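Local coordinates for protein mannitol dehydrogenase (Pseudomonas fluorescens, PDB 1LJ8) that probably catalyses the NAD-dependent oxidation of mannitol at its second carbon, as a member of the long-chain mannitol dehydrogenase family, at residues 88-93 and 364-369; 230-235 and 257-262. One frame throughout, in Å; residues are numbered along the deposited sequence.

Contact 1. Residues 88-93 and 364-369; sequences LGDTDD and NQAIAD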
loop_
_atom_site.group_PDB
_atom_site.type_symbol
_atom_site.label_atom_id
_atom_site.label_comp_id
_atom_site.label_asym_id
_atom_site.label_seq_id
_atom_site.Cartn_x
_atom_site.Cartn_y
_atom_site.Cartn_z
ATOM N N LEU A 88 -16.529 -3.296 -7.657
ATOM C CA LEU A 88 -17.498 -2.204 -7.771
ATOM C C LEU A 88 -17.013 -1.208 -8.825
ATOM O O LEU A 88 -15.889 -0.745 -8.756
ATOM C CB LEU A 88 -17.645 -1.512 -6.421
ATOM C CG LEU A 88 -18.150 -2.375 -5.254
ATOM C CD1 LEU A 88 -17.834 -1.676 -3.907
ATOM C CD2 LEU A 88 -19.634 -2.607 -5.428
ATOM N N GLY A 89 -17.854 -0.919 -9.817
ATOM C CA GLY A 89 -17.469 0.022 -10.870
ATOM C C GLY A 89 -18.714 0.587 -11.580
ATOM O O GLY A 89 -19.797 0.022 -11.438
ATOM N N ASP A 90 -18.556 1.682 -12.333
ATOM C CA ASP A 90 -19.667 2.330 -13.049
ATOM C C ASP A 90 -19.842 1.847 -14.476
ATOM O O ASP A 90 -20.959 1.596 -14.925
ATOM C CB ASP A 90 -19.452 3.840 -13.155
ATOM C CG ASP A 90 -19.300 4.509 -11.837
ATOM O OD1 ASP A 90 -19.787 3.987 -10.807
ATOM O OD2 ASP A 90 -18.708 5.606 -11.841
ATOM N N THR A 91 -18.735 1.848 -15.214
ATOM C CA THR A 91 -18.698 1.398 -16.601
ATOM C C THR A 91 -18.374 -0.057 -16.327
ATOM O O THR A 91 -17.381 -0.612 -16.787
ATOM C CB THR A 91 -17.573 2.156 -17.381
ATOM O OG1 THR A 91 -16.345 2.144 -16.630
ATOM C CG2 THR A 91 -17.976 3.615 -17.589
ATOM N N ASP A 92 -19.277 -0.660 -15.559
ATOM C CA ASP A 92 -19.102 -2.009 -15.055
ATOM C C ASP A 92 -19.567 -3.316 -15.660
ATOM O O ASP A 92 -20.740 -3.547 -16.032
ATOM C CB ASP A 92 -19.535 -2.035 -13.590
ATOM C CG ASP A 92 -21.020 -1.783 -13.413
ATOM O OD1 ASP A 92 -21.720 -1.620 -14.439
ATOM O OD2 ASP A 92 -21.482 -1.750 -12.243
ATOM N N ASP A 93 -18.563 -4.171 -15.694
ATOM C CA ASP A 93 -18.627 -5.539 -16.084
ATOM C C ASP A 93 -17.819 -5.938 -14.825
ATOM O O ASP A 93 -16.579 -5.902 -14.792
ATOM C CB ASP A 93 -17.846 -5.759 -17.374
ATOM C CG ASP A 93 -18.241 -7.049 -18.070
ATOM O OD1 ASP A 93 -19.417 -7.473 -17.903
ATOM O OD2 ASP A 93 -17.388 -7.625 -18.791
ATOM N N ASN A 364 -14.674 6.691 -10.487
ATOM C CA ASN A 364 -15.557 5.523 -10.234
ATOM C C ASN A 364 -16.447 5.845 -9.012
ATOM O O ASN A 364 -15.999 5.955 -7.867
ATOM C CB ASN A 364 -14.644 4.302 -9.982
ATOM C CG ASN A 364 -15.401 3.030 -9.642
ATOM O OD1 ASN A 364 -16.596 3.034 -9.342
ATOM N ND2 ASN A 364 -14.671 1.915 -9.666
ATOM N N GLN A 365 -17.743 6.014 -9.231
ATOM C CA GLN A 365 -18.599 6.384 -8.104
ATOM C C GLN A 365 -19.020 5.186 -7.276
ATOM O O GLN A 365 -19.213 5.303 -6.069
ATOM C CB GLN A 365 -19.882 7.087 -8.596
ATOM C CG GLN A 365 -19.638 8.133 -9.691
ATOM C CD GLN A 365 -19.255 9.500 -9.153
ATOM O OE1 GLN A 365 -19.959 10.062 -8.308
ATOM N NE2 GLN A 365 -18.129 10.056 -9.647
ATOM N N ALA A 366 -19.149 4.034 -7.921
ATOM C CA ALA A 366 -19.634 2.852 -7.211
ATOM C C ALA A 366 -18.683 2.328 -6.142
ATOM O O ALA A 366 -19.131 1.808 -5.131
ATOM C CB ALA A 366 -19.901 1.763 -8.206
ATOM N N ILE A 367 -17.377 2.478 -6.380
ATOM C CA ILE A 367 -16.360 1.935 -5.457
ATOM C C ILE A 367 -16.347 2.575 -4.078
ATOM O O ILE A 367 -16.030 1.923 -3.074
ATOM C CB ILE A 367 -14.949 1.998 -6.141
ATOM C CG1 ILE A 367 -13.882 1.131 -5.416
ATOM C CG2 ILE A 367 -14.505 3.451 -6.203
ATOM C CD1 ILE A 367 -14.250 -0.345 -5.261
ATOM N N ALA A 368 -16.659 3.855 -3.995
ATOM C CA ALA A 368 -16.700 4.528 -2.710
ATOM C C ALA A 368 -15.419 4.341 -1.859
ATOM O O ALA A 368 -15.436 3.882 -0.709
ATOM C CB ALA A 368 -17.970 4.077 -1.921
ATOM N N ASP A 369 -14.301 4.750 -2.440
ATOM C CA ASP A 369 -13.018 4.666 -1.757
ATOM C C ASP A 369 -12.894 5.836 -0.790
ATOM O O ASP A 369 -13.115 7.002 -1.138
ATOM C CB ASP A 369 -11.892 4.668 -2.804
ATOM C CG ASP A 369 -10.531 4.394 -2.177
ATOM O OD1 ASP A 369 -10.546 3.875 -1.051
ATOM O OD2 ASP A 369 -9.490 4.700 -2.810
#
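An Asx motif in the loop between helices 351-362 and 371-375 forms one half of this contact, and a carboxylate from the loop after strand 83-87 plugs into its backbone. In the motif, Asn364 OD1 accepts from Ile367 N three residues on, at 3.1 Å; the donor stands above the carbonyl plane, well off the lone pairs. The other branch of the same amide reaches across: Asn364 ND2 gives a nearly straight bond (174°) to Leu88 O at 3.1 Å, lying in the amide plane and meeting a lone pair of the acceptor. CG anti to the backbone N (chi1 177°) brings the amide to this position, so both ends of one flat group are tied and its rotation is fixed. An alanine here would remove both bonds and would probably loosen the turn as well as its link to the 88-93 loop.

Asp90 supplies the second polar element. Its two oxygens each use the syn lone pair: Asp90 OD2 takes Gln365 N at 2.8 Å along an almost linear path (176°), and Asp90 OD1 takes Ala366 N at 3.0 Å on a more bent one. This two-pronged grip on consecutive N-H groups, which open a short turn with helix-like torsions, joins a loop of the Rossmann domain to one of the C-terminal domain, so the contact is an interdomain bridge. The carboxylate is likely to be favoured as an anion by the pair of donors.

The buried Leu88 and Ile367 form the apolar part. Leu88 CB packs on Ile367 CD1 at 3.8 Å, the two side chains crossing obliquely, and the Ala366 methyl, CB, lies 4.4 Å from Leu88 CB. Leu88 also touches His240 and Gln243 of helix 238-248.

Contact 2. Residues 230-235 and 257-262; sequences DRITPM and VCEPFV. With NAD (nicotinamide-adenine-dinucleotide), chain B.
Glu259 grips both polar backbone groups of Ile232, its own N taking the carbonyl and its carboxylate the N-H. Glu259 N donates to Ile232 O at 3.1 Å, nearly along the C=O axis, and Ile232 N returns a straight bond (173°) to Glu259 OE1 at 2.8 Å, meeting it from above the carboxylate plane. Glu259 CG takes the crowded position between N and carbonyl carbon (chi1 60°), and the chain then runs extended to Ile232. Arg361 forms salt bridges with both Glu259 and Asp230, which probably offsets the repulsion between these two acids.

The guanidinium of Arg231 is sandwiched: Cys258 SG lies 3.5 Å above one face, over its centre, and Val262 CB covers the opposite face toward the rim. Near its plane, Arg231 NE donates to Glu259 O at 3.0 Å. NH2 adds weak bonds to Glu259 O and Pro260 O and makes a salt bridge to Glu87, and NH1 bonds to Ala40 O.

Apolar packing is lighter, Pro234 CB meeting Val257 CG2 at 4.0 Å. Close by, one water bridges Pro234 O and Val257 N.

Toward the cofactor, Thr233 N donates to NAD O7N at 2.8 Å, and NAD N7N donates to Thr233 O at 3.1 Å. This paired recognition of the carboxamide by one residue's backbone marks the nicotinamide end of a Rossmann-type NAD site.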
loop_
_atom_site.group_PDB
_atom_site.type_symbol
_atom_site.label_atom_id
_atom_site.label_comp_id
_atom_site.label_asym_id
_atom_site.label_seq_id
_atom_site.Cartn_x
_atom_site.Cartn_y
_atom_site.Cartn_z
ATOM N N ASP A 230 -1.149 -2.782 -8.797
ATOM C CA ASP A 230 -2.149 -1.739 -8.906
ATOM C C ASP A 230 -3.579 -2.279 -8.843
ATOM O O ASP A 230 -3.941 -3.092 -9.681
ATOM C CB ASP A 230 -1.925 -1.044 -10.272
ATOM C CG ASP A 230 -2.654 0.301 -10.404
ATOM O OD1 ASP A 230 -3.277 0.721 -9.433
ATOM O OD2 ASP A 230 -2.598 0.954 -11.492
ATOM N N ARG A 231 -4.346 -1.859 -7.843
ATOM C CA ARG A 231 -5.779 -2.193 -7.768
ATOM C C ARG A 231 -6.336 -1.438 -6.574
ATOM O O ARG A 231 -5.994 -1.744 -5.428
ATOM C CB ARG A 231 -6.078 -3.701 -7.619
ATOM C CG ARG A 231 -7.620 -3.920 -7.680
ATOM C CD ARG A 231 -7.993 -5.408 -7.664
ATOM N NE ARG A 231 -9.144 -5.574 -8.560
ATOM C CZ ARG A 231 -9.669 -6.739 -8.908
ATOM N NH1 ARG A 231 -9.182 -7.872 -8.418
ATOM N NH2 ARG A 231 -10.635 -6.767 -9.847
ATOM N N ILE A 232 -7.164 -0.430 -6.848
ATOM C CA ILE A 232 -7.744 0.403 -5.781
ATOM C C ILE A 232 -8.633 -0.480 -4.921
ATOM O O ILE A 232 -9.605 -1.093 -5.384
ATOM C CB ILE A 232 -8.495 1.603 -6.370
ATOM C CG1 ILE A 232 -7.463 2.574 -7.011
ATOM C CG2 ILE A 232 -9.263 2.343 -5.275
ATOM C CD1 ILE A 232 -8.159 3.572 -8.032
ATOM N N THR A 233 -8.297 -0.500 -3.634
ATOM C CA THR A 233 -8.971 -1.398 -2.693
ATOM C C THR A 233 -9.360 -0.634 -1.432
ATOM O O THR A 233 -8.553 -0.429 -0.513
ATOM C CB THR A 233 -8.012 -2.601 -2.354
ATOM O OG1 THR A 233 -7.620 -3.285 -3.574
ATOM C CG2 THR A 233 -8.727 -3.617 -1.379
ATOM N N PRO A 234 -10.590 -0.161 -1.380
ATOM C CA PRO A 234 -11.060 0.592 -0.208
ATOM C C PRO A 234 -11.077 -0.302 1.067
ATOM O O PRO A 234 -10.926 -1.537 0.975
ATOM C CB PRO A 234 -12.512 0.945 -0.578
ATOM C CG PRO A 234 -12.496 0.972 -2.128
ATOM C CD PRO A 234 -11.594 -0.187 -2.484
HETATM N N MSE A 235 -11.320 0.341 2.212
HETATM C CA MSE A 235 -11.507 -0.376 3.478
HETATM C C MSE A 235 -12.913 -0.956 3.431
HETATM O O MSE A 235 -13.820 -0.374 2.808
HETATM C CB MSE A 235 -11.411 0.580 4.687
HETATM C CG MSE A 235 -10.126 1.379 4.705
HETATM SE SE MSE A 235 -10.103 2.443 6.352
HETATM C CE MSE A 235 -11.541 3.706 5.887
ATOM N N VAL A 257 -13.470 -5.285 -1.090
ATOM C CA VAL A 257 -14.099 -4.560 -2.200
ATOM C C VAL A 257 -12.967 -3.925 -3.015
ATOM O O VAL A 257 -11.929 -3.532 -2.447
ATOM C CB VAL A 257 -15.076 -3.436 -1.701
ATOM C CG1 VAL A 257 -16.333 -4.092 -1.083
ATOM C CG2 VAL A 257 -14.407 -2.533 -0.695
ATOM N N CYS A 258 -13.162 -3.800 -4.330
ATOM C CA CYS A 258 -12.077 -3.261 -5.170
ATOM C C CYS A 258 -12.646 -2.888 -6.522
ATOM O O CYS A 258 -13.763 -3.293 -6.869
ATOM C CB CYS A 258 -10.989 -4.344 -5.378
ATOM S SG CYS A 258 -11.601 -5.952 -6.047
ATOM N N GLU A 259 -11.901 -2.064 -7.264
ATOM C CA GLU A 259 -12.327 -1.668 -8.600
ATOM C C GLU A 259 -12.111 -2.817 -9.576
ATOM O O GLU A 259 -11.381 -3.741 -9.304
ATOM C CB GLU A 259 -11.505 -0.467 -9.088
ATOM C CG GLU A 259 -10.039 -0.796 -9.149
ATOM C CD GLU A 259 -9.160 0.292 -9.772
ATOM O OE1 GLU A 259 -7.956 0.271 -9.462
ATOM O OE2 GLU A 259 -9.630 1.134 -10.588
ATOM N N PRO A 260 -12.744 -2.748 -10.748
ATOM C CA PRO A 260 -12.597 -3.794 -11.772
ATOM C C PRO A 260 -11.171 -3.848 -12.313
ATOM O O PRO A 260 -10.633 -4.926 -12.572
ATOM C CB PRO A 260 -13.585 -3.367 -12.895
ATOM C CG PRO A 260 -14.516 -2.409 -12.239
ATOM C CD PRO A 260 -13.787 -1.769 -11.085
ATOM N N PHE A 261 -10.558 -2.691 -12.515
ATOM C CA PHE A 261 -9.188 -2.642 -13.037
ATOM C C PHE A 261 -8.200 -3.338 -12.064
ATOM O O PHE A 261 -8.324 -3.194 -10.849
ATOM C CB PHE A 261 -8.703 -1.202 -13.198
ATOM C CG PHE A 261 -7.287 -1.107 -13.729
ATOM C CD1 PHE A 261 -7.025 -1.306 -15.080
ATOM C CD2 PHE A 261 -6.221 -0.869 -12.861
ATOM C CE1 PHE A 261 -5.702 -1.266 -15.571
ATOM C CE2 PHE A 261 -4.888 -0.837 -13.345
ATOM C CZ PHE A 261 -4.633 -1.030 -14.682
ATOM N N VAL A 262 -7.230 -4.052 -12.627
ATOM C CA VAL A 262 -6.192 -4.717 -11.832
ATOM C C VAL A 262 -4.982 -4.994 -12.725
ATOM O O VAL A 262 -5.110 -5.386 -13.900
ATOM C CB VAL A 262 -6.740 -6.044 -11.187
ATOM C CG1 VAL A 262 -7.220 -7.008 -12.250
ATOM C CG2 VAL A 262 -5.674 -6.675 -10.258
HETATM P PA NAD B . -4.943 -2.657 5.374
HETATM O O1A NAD B . -5.035 -1.604 6.352
HETATM O O2A NAD B . -6.117 -3.461 4.929
HETATM O O5B NAD B . -3.869 -3.745 5.835
HETATM C C5B NAD B . -2.517 -3.321 6.191
HETATM C C4B NAD B . -1.929 -4.655 6.692
HETATM O O4B NAD B . -0.509 -4.385 7.047
HETATM C C3B NAD B . -2.507 -5.197 8.047
HETATM O O3B NAD B . -2.483 -6.633 7.947
HETATM C C2B NAD B . -1.527 -4.640 9.091
HETATM O O2B NAD B . -1.531 -5.373 10.309
HETATM C C1B NAD B . -0.207 -4.822 8.366
HETATM N N9A NAD B . 0.874 -4.020 8.845
HETATM C C8A NAD B . 0.956 -2.670 9.125
HETATM N N7A NAD B . 2.159 -2.309 9.512
HETATM C C5A NAD B . 2.891 -3.487 9.480
HETATM C C6A NAD B . 4.242 -3.695 9.780
HETATM N N6A NAD B . 5.114 -2.757 10.151
HETATM N N1A NAD B . 4.732 -4.990 9.684
HETATM C C2A NAD B . 3.914 -6.049 9.294
HETATM N N3A NAD B . 2.575 -5.862 8.971
HETATM C C4A NAD B . 2.116 -4.547 9.088
HETATM O O3 NAD B . -4.243 -1.999 4.110
HETATM P PN NAD B . -4.290 -2.378 2.549
HETATM O O1N NAD B . -5.346 -1.593 1.901
HETATM O O2N NAD B . -4.370 -3.838 2.458
HETATM O O5D NAD B . -2.923 -1.799 2.019
HETATM C C5D NAD B . -1.729 -2.414 2.486
HETATM C C4D NAD B . -0.672 -1.972 1.571
HETATM O O4D NAD B . -0.767 -2.531 0.245
HETATM C C3D NAD B . -0.465 -0.429 1.359
HETATM O O3D NAD B . 0.186 0.189 2.464
HETATM C C2D NAD B . 0.254 -0.354 0.027
HETATM O O2D NAD B . 1.664 -0.429 0.193
HETATM C C1D NAD B . -0.310 -1.571 -0.749
HETATM N N1N NAD B . -1.390 -1.241 -1.699
HETATM C C2N NAD B . -2.714 -0.925 -1.343
HETATM C C3N NAD B . -3.576 -0.550 -2.341
HETATM C C7N NAD B . -5.018 -0.165 -1.961
HETATM O O7N NAD B . -5.709 0.364 -2.845
HETATM N N7N NAD B . -5.468 -0.317 -0.733
HETATM C C4N NAD B . -3.127 -0.458 -3.747
HETATM C C5N NAD B . -1.782 -0.824 -4.058
HETATM C C6N NAD B . -0.877 -1.224 -3.034
HETATM O O HOH W 1 -11.866 -4.096 1.192
#

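Contact 2 is nested in the chain loop that contact 1 closes, and their centres lie 10 Å apart. They join directly: Leu88 N is 2.9 Å from Cys258 O, a probable hydrogen bond at the edge where strands 83-87 and 256-258 run side by side. Packing continues the link, with Ile367 CD1 3.3 Å from Cys258 C and Asp369 OD2 3.4 Å from Ile232 CG2. The cofactor is held by contact 2 alone of the two; the side chain of Ile367 in contact 1 remains about 9 Å from NAD and about 7 Å from that of Thr233. Contact 1 therefore lies behind the nicotinamide-binding segment, where the C-terminal domain meets the Rossmann domain.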